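Prolyl endopeptidase (Myxococcus xanthus, PDB 2BKL) probably hydrolyses oligopeptides on the carboxyl side of proline, and to some extent alanine, as a serine peptidase of the S9A prolyl oligopeptidase family. Local coordinates at residues R78-R86 against L96-E106; D373-F381 against Q389-T397. All coordinates share one frame; numbering follows the deposited sequence.

Contact 1: R78-R86 against L96-E106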
loop_
_atom_site.group_PDB
_atom_site.type_symbol
_atom_site.label_atom_id
_atom_site.label_comp_id
_atom_site.label_asym_id
_atom_site.label_seq_id
_atom_site.Cartn_x
_atom_site.Cartn_y
_atom_site.Cartn_z
ATOM N N ARG A 78 -24.566 -7.857 7.347
ATOM C CA ARG A 78 -25.411 -8.331 6.261
ATOM C C ARG A 78 -26.537 -9.138 6.817
ATOM O O ARG A 78 -26.294 -10.181 7.445
ATOM C CB ARG A 78 -24.597 -9.234 5.322
ATOM C CG ARG A 78 -23.376 -8.587 4.658
ATOM C CD ARG A 78 -23.728 -7.572 3.627
ATOM N NE ARG A 78 -22.574 -7.145 2.821
ATOM C CZ ARG A 78 -21.836 -6.082 3.068
ATOM N NH1 ARG A 78 -22.044 -5.333 4.147
ATOM N NH2 ARG A 78 -20.830 -5.792 2.238
ATOM N N ASN A 79 -27.769 -8.677 6.619
ATOM C CA ASN A 79 -28.958 -9.435 6.985
ATOM C C ASN A 79 -28.936 -9.940 8.433
ATOM O O ASN A 79 -29.291 -11.093 8.706
ATOM C CB ASN A 79 -29.145 -10.579 5.984
ATOM C CG ASN A 79 -30.537 -11.213 6.031
ATOM O OD1 ASN A 79 -31.512 -10.610 6.520
ATOM N ND2 ASN A 79 -30.632 -12.438 5.526
ATOM N N GLY A 80 -28.542 -9.068 9.352
ATOM C CA GLY A 80 -28.562 -9.386 10.770
ATOM C C GLY A 80 -27.334 -10.121 11.293
ATOM O O GLY A 80 -27.211 -10.335 12.496
ATOM N N ARG A 81 -26.417 -10.465 10.399
ATOM C CA ARG A 81 -25.176 -11.139 10.761
ATOM C C ARG A 81 -24.010 -10.179 10.686
ATOM O O ARG A 81 -24.045 -9.167 9.981
ATOM C CB ARG A 81 -24.925 -12.293 9.812
ATOM C CG ARG A 81 -25.928 -13.405 9.965
ATOM C CD ARG A 81 -25.713 -14.556 9.050
ATOM N NE ARG A 81 -26.589 -15.645 9.433
ATOM C CZ ARG A 81 -26.647 -16.804 8.805
ATOM N NH1 ARG A 81 -25.901 -17.069 7.741
ATOM N NH2 ARG A 81 -27.475 -17.729 9.256
ATOM N N PHE A 82 -22.977 -10.455 11.458
ATOM C CA PHE A 82 -21.785 -9.666 11.518
ATOM C C PHE A 82 -20.614 -10.529 11.131
ATOM O O PHE A 82 -20.523 -11.678 11.571
ATOM C CB PHE A 82 -21.552 -9.150 12.947
ATOM C CG PHE A 82 -22.512 -8.098 13.383
ATOM C CD1 PHE A 82 -23.813 -8.428 13.704
ATOM C CD2 PHE A 82 -22.094 -6.788 13.540
ATOM C CE1 PHE A 82 -24.714 -7.451 14.140
ATOM C CE2 PHE A 82 -22.984 -5.818 13.985
ATOM C CZ PHE A 82 -24.294 -6.158 14.266
ATOM N N PHE A 83 -19.709 -9.971 10.345
ATOM C CA PHE A 83 -18.541 -10.670 9.831
ATOM C C PHE A 83 -17.323 -9.809 10.070
ATOM O O PHE A 83 -17.334 -8.612 9.773
ATOM C CB PHE A 83 -18.665 -10.918 8.324
ATOM C CG PHE A 83 -19.825 -11.789 7.947
ATOM C CD1 PHE A 83 -21.113 -11.289 7.899
ATOM C CD2 PHE A 83 -19.647 -13.133 7.697
ATOM C CE1 PHE A 83 -22.186 -12.117 7.580
ATOM C CE2 PHE A 83 -20.730 -13.944 7.368
ATOM C CZ PHE A 83 -21.962 -13.434 7.314
ATOM N N TYR A 84 -16.250 -10.376 10.594
ATOM C CA TYR A 84 -15.115 -9.580 11.037
ATOM C C TYR A 84 -13.916 -10.485 11.268
ATOM O O TYR A 84 -14.070 -11.685 11.546
ATOM C CB TYR A 84 -15.476 -8.775 12.323
ATOM C CG TYR A 84 -16.073 -9.677 13.375
ATOM C CD1 TYR A 84 -17.429 -9.931 13.388
ATOM C CD2 TYR A 84 -15.269 -10.351 14.289
ATOM C CE1 TYR A 84 -17.985 -10.791 14.285
ATOM C CE2 TYR A 84 -15.828 -11.216 15.200
ATOM C CZ TYR A 84 -17.183 -11.441 15.185
ATOM O OH TYR A 84 -17.785 -12.295 16.072
ATOM N N VAL A 85 -12.738 -9.919 11.105
ATOM C CA VAL A 85 -11.498 -10.633 11.316
ATOM C C VAL A 85 -10.951 -10.376 12.724
ATOM O O VAL A 85 -11.009 -9.249 13.226
ATOM C CB VAL A 85 -10.506 -10.220 10.238
ATOM C CG1 VAL A 85 -9.129 -10.739 10.521
ATOM C CG2 VAL A 85 -10.984 -10.740 8.876
ATOM N N ARG A 86 -10.397 -11.413 13.355
ATOM C CA ARG A 86 -9.687 -11.275 14.615
ATOM C C ARG A 86 -8.261 -11.748 14.472
ATOM O O ARG A 86 -7.974 -12.654 13.703
ATOM C CB ARG A 86 -10.302 -12.140 15.712
ATOM C CG ARG A 86 -11.692 -11.729 16.206
ATOM C CD ARG A 86 -12.117 -12.513 17.439
ATOM N NE ARG A 86 -13.439 -12.192 17.967
ATOM C CZ ARG A 86 -13.707 -11.197 18.798
ATOM N NH1 ARG A 86 -12.755 -10.363 19.181
ATOM N NH2 ARG A 86 -14.954 -11.010 19.217
ATOM N N LEU A 96 -11.292 -15.093 10.005
ATOM C CA LEU A 96 -12.603 -14.504 9.728
ATOM C C LEU A 96 -13.675 -15.231 10.544
ATOM O O LEU A 96 -13.783 -16.442 10.470
ATOM C CB LEU A 96 -12.924 -14.613 8.235
ATOM C CG LEU A 96 -14.260 -13.999 7.835
ATOM C CD1 LEU A 96 -14.331 -12.529 8.120
ATOM C CD2 LEU A 96 -14.559 -14.222 6.344
ATOM N N TYR A 97 -14.401 -14.479 11.367
ATOM C CA TYR A 97 -15.502 -14.929 12.197
ATOM C C TYR A 97 -16.825 -14.363 11.727
ATOM O O TYR A 97 -16.877 -13.329 11.053
ATOM C CB TYR A 97 -15.287 -14.406 13.628
ATOM C CG TYR A 97 -14.217 -15.140 14.384
ATOM C CD1 TYR A 97 -12.895 -14.802 14.251
ATOM C CD2 TYR A 97 -14.550 -16.187 15.239
ATOM C CE1 TYR A 97 -11.914 -15.486 14.950
ATOM C CE2 TYR A 97 -13.570 -16.882 15.931
ATOM C CZ TYR A 97 -12.261 -16.507 15.778
ATOM O OH TYR A 97 -11.285 -17.199 16.462
ATOM N N TRP A 98 -17.907 -14.994 12.146
ATOM C CA TRP A 98 -19.232 -14.430 12.018
ATOM C C TRP A 98 -20.068 -14.706 13.260
ATOM O O TRP A 98 -19.773 -15.613 14.050
ATOM C CB TRP A 98 -19.959 -14.931 10.753
ATOM C CG TRP A 98 -20.478 -16.331 10.860
ATOM C CD1 TRP A 98 -19.761 -17.478 10.734
ATOM C CD2 TRP A 98 -21.830 -16.731 11.081
ATOM N NE1 TRP A 98 -20.570 -18.569 10.903
ATOM C CE2 TRP A 98 -21.854 -18.141 11.093
ATOM C CE3 TRP A 98 -23.027 -16.046 11.270
ATOM C CZ2 TRP A 98 -23.028 -18.868 11.289
ATOM C CZ3 TRP A 98 -24.198 -16.775 11.461
ATOM C CH2 TRP A 98 -24.185 -18.165 11.463
ATOM N N ARG A 99 -21.113 -13.904 13.425
ATOM C CA ARG A 99 -22.107 -14.146 14.443
ATOM C C ARG A 99 -23.465 -13.661 13.989
ATOM O O ARG A 99 -23.585 -12.743 13.139
ATOM C CB ARG A 99 -21.731 -13.482 15.763
ATOM C CG ARG A 99 -21.652 -11.980 15.721
ATOM C CD ARG A 99 -21.471 -11.341 17.101
ATOM N NE ARG A 99 -20.141 -11.580 17.624
ATOM C CZ ARG A 99 -19.771 -11.360 18.874
ATOM N NH1 ARG A 99 -20.640 -10.900 19.762
ATOM N NH2 ARG A 99 -18.519 -11.616 19.244
ATOM N N GLN A 100 -24.490 -14.275 14.567
ATOM C CA GLN A 100 -25.860 -13.893 14.318
ATOM C C GLN A 100 -26.278 -12.877 15.362
ATOM O O GLN A 100 -26.384 -13.204 16.553
ATOM C CB GLN A 100 -26.754 -15.115 14.410
ATOM C CG GLN A 100 -28.202 -14.800 14.046
ATOM C CD GLN A 100 -28.384 -14.763 12.545
ATOM O OE1 GLN A 100 -28.008 -15.703 11.870
ATOM N NE2 GLN A 100 -28.931 -13.667 12.027
ATOM N N GLY A 101 -26.536 -11.655 14.935
ATOM C CA GLY A 101 -26.876 -10.581 15.848
ATOM C C GLY A 101 -25.678 -10.038 16.602
ATOM O O GLY A 101 -24.584 -10.617 16.617
ATOM N N GLU A 102 -25.903 -8.920 17.267
ATOM C CA GLU A 102 -24.831 -8.155 17.882
ATOM C C GLU A 102 -24.128 -8.943 18.991
ATOM O O GLU A 102 -22.919 -8.789 19.182
ATOM C CB GLU A 102 -25.381 -6.835 18.421
ATOM C CG GLU A 102 -24.355 -5.726 18.523
ATOM C CD GLU A 102 -24.881 -4.549 19.323
ATOM O OE1 GLU A 102 -24.588 -4.474 20.542
ATOM O OE2 GLU A 102 -25.605 -3.711 18.732
ATOM N N SER A 103 -24.870 -9.788 19.701
ATOM C CA SER A 103 -24.295 -10.565 20.797
ATOM C C SER A 103 -24.539 -12.082 20.675
ATOM O O SER A 103 -24.534 -12.803 21.676
ATOM C CB SER A 103 -24.807 -10.025 22.138
ATOM O OG SER A 103 -26.173 -10.340 22.318
ATOM N N GLY A 104 -24.719 -12.576 19.450
ATOM C CA GLY A 104 -24.752 -14.010 19.207
ATOM C C GLY A 104 -23.356 -14.612 19.368
ATOM O O GLY A 104 -22.349 -13.906 19.299
ATOM N N GLN A 105 -23.288 -15.916 19.598
ATOM C CA GLN A 105 -21.979 -16.564 19.758
ATOM C C GLN A 105 -21.283 -16.645 18.405
ATOM O O GLN A 105 -21.868 -17.063 17.408
ATOM C CB GLN A 105 -22.067 -17.969 20.364
ATOM C CG GLN A 105 -21.459 -18.113 21.796
ATOM C CD GLN A 105 -19.994 -17.669 21.952
ATOM O OE1 GLN A 105 -19.082 -18.390 21.583
ATOM N NE2 GLN A 105 -19.789 -16.468 22.481
ATOM N N GLU A 106 -20.028 -16.252 18.400
ATOM C CA GLU A 106 -19.279 -16.196 17.172
ATOM C C GLU A 106 -18.713 -17.558 16.806
ATOM O O GLU A 106 -18.460 -18.422 17.662
ATOM C CB GLU A 106 -18.178 -15.153 17.253
ATOM C CG GLU A 106 -17.105 -15.451 18.264
ATOM C CD GLU A 106 -16.009 -14.426 18.235
ATOM O OE1 GLU A 106 -16.275 -13.283 17.823
ATOM O OE2 GLU A 106 -14.890 -14.770 18.636
HETATM O O HOH W 1 -29.513 -13.578 9.159
HETATM O O HOH W 2 -29.862 -11.419 13.767
#
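A single carboxylate oxygen, Glu106 OE1, gathers four donors from three side chains. Arg86 grips it side-on, NE and NH2 each 3.0 Å from OE1 and both in the guanidinium plane, with NE on the syn lone pair. The hydroxyl of Tyr84 donates from the anti side, 2.5 Å from OH to OE1, while Arg99 NH2 comes down from above the carboxylate plane. Arg99 NE in turn donates to Tyr84 OH (2.9 Å, 163° at the hydrogen), so the hydroxyl both accepts and donates. Two arginines so close suit the place because they share one anion, which probably favours a charged Glu106. The Arg86 stem, extended from CG to NE, also carries CD over one face of the Tyr97 ring, 4.2 Å from its centroid.

On the face bearing Arg81 and Trp98, Gln100 OE1 accepts from Arg81 NE at 2.8 Å, and Trp98 CZ3 lies over one face of that guanidinium, toward its rim; Arg81 NH2 forms a salt bridge with Asp155. Antiparallel backbone bonds pair Phe82 with Arg99 and Tyr84 with Tyr97; strands 71-78 and 107-110 flank the hairpin, which forms the middle of a four-stranded blade of the N-terminal beta-propeller.

Contact 2: D373-F381 against Q389-T397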
loop_
_atom_site.group_PDB
_atom_site.type_symbol
_atom_site.label_atom_id
_atom_site.label_comp_id
_atom_site.label_asym_id
_atom_site.label_seq_id
_atom_site.Cartn_x
_atom_site.Cartn_y
_atom_site.Cartn_z
ATOM N N ASP A 373 -27.939 2.439 4.429
ATOM C CA ASP A 373 -29.221 2.220 5.105
ATOM C C ASP A 373 -29.023 1.679 6.522
ATOM O O ASP A 373 -29.952 1.055 7.101
ATOM C CB ASP A 373 -30.085 1.245 4.280
ATOM C CG ASP A 373 -29.376 -0.065 3.920
ATOM O OD1 ASP A 373 -28.180 -0.246 4.170
ATOM O OD2 ASP A 373 -29.944 -1.015 3.308
ATOM N N LEU A 374 -27.847 1.941 7.100
ATOM C CA LEU A 374 -27.533 1.571 8.500
ATOM C C LEU A 374 -27.152 2.850 9.225
ATOM O O LEU A 374 -26.300 3.597 8.747
ATOM C CB LEU A 374 -26.366 0.590 8.551
ATOM C CG LEU A 374 -26.501 -0.799 9.161
ATOM C CD1 LEU A 374 -27.924 -1.378 9.084
ATOM C CD2 LEU A 374 -25.469 -1.736 8.522
ATOM N N ASP A 375 -27.735 3.111 10.387
ATOM C CA ASP A 375 -27.369 4.262 11.180
ATOM C C ASP A 375 -26.051 4.098 11.929
ATOM O O ASP A 375 -25.385 5.088 12.208
ATOM C CB ASP A 375 -28.465 4.573 12.197
ATOM C CG ASP A 375 -28.178 5.829 12.971
ATOM O OD1 ASP A 375 -28.129 6.910 12.335
ATOM O OD2 ASP A 375 -27.962 5.823 14.200
ATOM N N ASP A 376 -25.695 2.876 12.296
ATOM C CA ASP A 376 -24.412 2.641 12.951
ATOM C C ASP A 376 -23.280 2.640 11.921
ATOM O O ASP A 376 -23.343 1.905 10.940
ATOM C CB ASP A 376 -24.369 1.282 13.653
ATOM C CG ASP A 376 -25.403 1.147 14.739
ATOM O OD1 ASP A 376 -25.572 2.095 15.547
ATOM O OD2 ASP A 376 -26.072 0.092 14.836
ATOM N N ALA A 377 -22.232 3.424 12.172
ATOM C CA ALA A 377 -21.045 3.459 11.329
ATOM C C ALA A 377 -19.813 3.448 12.208
ATOM O O ALA A 377 -19.840 4.032 13.288
ATOM C CB ALA A 377 -21.017 4.677 10.443
ATOM N N TYR A 378 -18.724 2.863 11.734
ATOM C CA TYR A 378 -17.539 2.679 12.535
ATOM C C TYR A 378 -16.386 3.447 11.952
ATOM O O TYR A 378 -16.322 3.673 10.737
ATOM C CB TYR A 378 -17.177 1.182 12.591
ATOM C CG TYR A 378 -18.207 0.294 13.229
ATOM C CD1 TYR A 378 -19.316 -0.110 12.516
ATOM C CD2 TYR A 378 -18.059 -0.155 14.527
ATOM C CE1 TYR A 378 -20.275 -0.925 13.102
ATOM C CE2 TYR A 378 -19.001 -0.977 15.105
ATOM C CZ TYR A 378 -20.092 -1.341 14.389
ATOM O OH TYR A 378 -21.045 -2.160 14.960
ATOM N N TYR A 379 -15.456 3.868 12.802
ATOM C CA TYR A 379 -14.197 4.359 12.299
ATOM C C TYR A 379 -13.061 3.881 13.173
ATOM O O TYR A 379 -13.245 3.540 14.349
ATOM C CB TYR A 379 -14.178 5.889 12.156
ATOM C CG TYR A 379 -14.032 6.685 13.430
ATOM C CD1 TYR A 379 -15.136 7.095 14.148
ATOM C CD2 TYR A 379 -12.773 7.074 13.894
ATOM C CE1 TYR A 379 -14.992 7.875 15.332
ATOM C CE2 TYR A 379 -12.631 7.824 15.038
ATOM C CZ TYR A 379 -13.756 8.195 15.764
ATOM O OH TYR A 379 -13.566 8.974 16.892
ATOM N N VAL A 380 -11.888 3.832 12.562
ATOM C CA VAL A 380 -10.663 3.415 13.229
ATOM C C VAL A 380 -9.812 4.619 13.522
ATOM O O VAL A 380 -9.668 5.493 12.670
ATOM C CB VAL A 380 -9.899 2.455 12.289
ATOM C CG1 VAL A 380 -8.604 1.959 12.918
ATOM C CG2 VAL A 380 -10.757 1.262 11.867
ATOM N N PHE A 381 -9.260 4.676 14.729
ATOM C CA PHE A 381 -8.317 5.709 15.124
ATOM C C PHE A 381 -7.012 5.111 15.630
ATOM O O PHE A 381 -7.014 4.162 16.410
ATOM C CB PHE A 381 -8.930 6.593 16.194
ATOM C CG PHE A 381 -8.000 7.654 16.679
ATOM C CD1 PHE A 381 -7.892 8.850 15.986
ATOM C CD2 PHE A 381 -7.238 7.449 17.811
ATOM C CE1 PHE A 381 -7.035 9.819 16.400
ATOM C CE2 PHE A 381 -6.368 8.400 18.230
ATOM C CZ PHE A 381 -6.262 9.596 17.542
ATOM N N GLN A 389 -7.962 1.819 17.825
ATOM C CA GLN A 389 -9.226 1.899 18.514
ATOM C C GLN A 389 -10.304 1.984 17.462
ATOM O O GLN A 389 -10.149 2.701 16.490
ATOM C CB GLN A 389 -9.272 3.159 19.334
ATOM C CG GLN A 389 -8.228 3.175 20.466
ATOM C CD GLN A 389 -8.158 4.478 21.224
ATOM O OE1 GLN A 389 -8.751 5.485 20.832
ATOM N NE2 GLN A 389 -7.379 4.478 22.295
ATOM N N ILE A 390 -11.406 1.292 17.653
ATOM C CA ILE A 390 -12.557 1.406 16.792
ATOM C C ILE A 390 -13.704 2.006 17.556
ATOM O O ILE A 390 -14.011 1.574 18.650
ATOM C CB ILE A 390 -12.970 0.044 16.239
ATOM C CG1 ILE A 390 -11.818 -0.599 15.472
ATOM C CG2 ILE A 390 -14.228 0.192 15.380
ATOM C CD1 ILE A 390 -12.138 -2.012 15.061
ATOM N N TYR A 391 -14.327 3.016 16.966
ATOM C CA TYR A 391 -15.494 3.673 17.524
ATOM C C TYR A 391 -16.729 3.329 16.719
ATOM O O TYR A 391 -16.695 3.273 15.485
ATOM C CB TYR A 391 -15.281 5.200 17.563
ATOM C CG TYR A 391 -14.262 5.565 18.604
ATOM C CD1 TYR A 391 -12.913 5.520 18.309
ATOM C CD2 TYR A 391 -14.640 5.928 19.870
ATOM C CE1 TYR A 391 -11.976 5.790 19.247
ATOM C CE2 TYR A 391 -13.686 6.238 20.846
ATOM C CZ TYR A 391 -12.356 6.154 20.507
ATOM O OH TYR A 391 -11.377 6.463 21.428
ATOM N N LYS A 392 -17.825 3.106 17.431
ATOM C CA LYS A 392 -19.122 2.902 16.822
ATOM C C LYS A 392 -19.893 4.199 17.026
ATOM O O LYS A 392 -20.018 4.699 18.147
ATOM C CB LYS A 392 -19.845 1.723 17.467
ATOM C CG LYS A 392 -21.248 1.469 16.916
ATOM C CD LYS A 392 -21.891 0.247 17.573
ATOM C CE LYS A 392 -23.386 0.251 17.442
ATOM N NZ LYS A 392 -24.012 -0.744 18.350
ATOM N N THR A 393 -20.403 4.752 15.933
ATOM C CA THR A 393 -21.074 6.034 15.977
ATOM C C THR A 393 -22.448 5.938 15.340
ATOM O O THR A 393 -22.690 5.081 14.502
ATOM C CB THR A 393 -20.252 7.132 15.259
ATOM O OG1 THR A 393 -20.363 6.983 13.827
ATOM C CG2 THR A 393 -18.767 7.020 15.510
ATOM N N SER A 394 -23.344 6.817 15.762
ATOM C CA SER A 394 -24.609 7.007 15.092
ATOM C C SER A 394 -24.479 8.149 14.097
ATOM O O SER A 394 -24.082 9.247 14.429
ATOM C CB SER A 394 -25.705 7.361 16.101
ATOM O OG SER A 394 -26.841 7.901 15.431
ATOM N N VAL A 395 -24.821 7.881 12.854
ATOM C CA VAL A 395 -24.736 8.897 11.828
ATOM C C VAL A 395 -25.761 9.994 12.087
ATOM O O VAL A 395 -25.463 11.180 11.920
ATOM C CB VAL A 395 -24.935 8.294 10.416
ATOM C CG1 VAL A 395 -24.925 9.391 9.359
ATOM C CG2 VAL A 395 -23.843 7.297 10.101
ATOM N N SER A 396 -26.963 9.596 12.477
ATOM C CA SER A 396 -28.055 10.545 12.676
ATOM C C SER A 396 -27.868 11.463 13.891
ATOM O O SER A 396 -28.226 12.621 13.804
ATOM C CB SER A 396 -29.398 9.831 12.747
ATOM O OG SER A 396 -29.468 8.942 13.819
ATOM N N THR A 397 -27.289 10.966 14.992
ATOM C CA THR A 397 -27.156 11.769 16.227
ATOM C C THR A 397 -25.737 12.214 16.582
ATOM O O THR A 397 -25.555 13.138 17.384
ATOM C CB THR A 397 -27.706 11.025 17.449
ATOM O OG1 THR A 397 -26.815 9.979 17.847
ATOM C CG2 THR A 397 -29.074 10.354 17.177
#
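Asp375 and the turn after strand 389-394 meet through both carboxylate oxygens. With CG anti to the backbone N (chi1 -175°), the carboxylate reaches across: OD2 receives Ser394 OG at 2.7 Å on its syn lone pair, and OD1 takes the Ser396 backbone N, also syn, at 2.9 Å. Ser396 OG adds a bond to OD1 from above the carboxylate plane. Serine suits position 394, whose OG also accepts from Thr397 N in an ST motif; at Ser396 the short side chain brings OG to the OD1 that its own backbone N binds.

Further along, Ala377 and Thr393 form a hydrogen-bonded pair, and the small methyl of Ala377 sits 3.9 Å from Val395 CG2. The two strands are an antiparallel hairpin at the centre of a four-stranded blade of the N-terminal beta-propeller.

On the face bearing Tyr379 and Tyr391, Tyr379 CG sits between the backbone N and the carbonyl carbon (chi1 76°), which directs the ring across Tyr391: CE1 comes 3.5 Å from Tyr391 CB and OH lies over one face of the Tyr391 ring, toward its rim. The planes are 17° apart but barely overlap. Thr393 CG2 meets the Tyr379 ring at its edge.

On the other face the fully extended Lys392 runs along the CE2-to-OH side of Tyr378, its CB 3.7 Å from Tyr378 CE2, while its NZ stays 4.2 Å from Asp376 OD2, too long for a salt bridge.

Contacts 1 and 2 are hairpins of two different four-stranded sheets in the N-terminal beta-propeller, their centres about 17 Å apart. Contact 1 comes early in the propeller sequence and contact 2 near its end, yet they are neighbours, as the first and last blades meet side by side without a shared closing strand. Strand 71-78, which pairs with 81-87, lies between: Pro75 touches both Phe82 and Tyr378. Direct contact is slight, with Phe82 CE2 4.3 Å from Tyr378 OH and a long, weak ion pair between Glu102 OE2 and Lys392 NZ at 3.4 Å. Neither contact includes a residue of the pocket for the benzyloxycarbonyl-Ala-Pro ligand, which holds Ser533 and His651 as well as propeller residues such as Trp249.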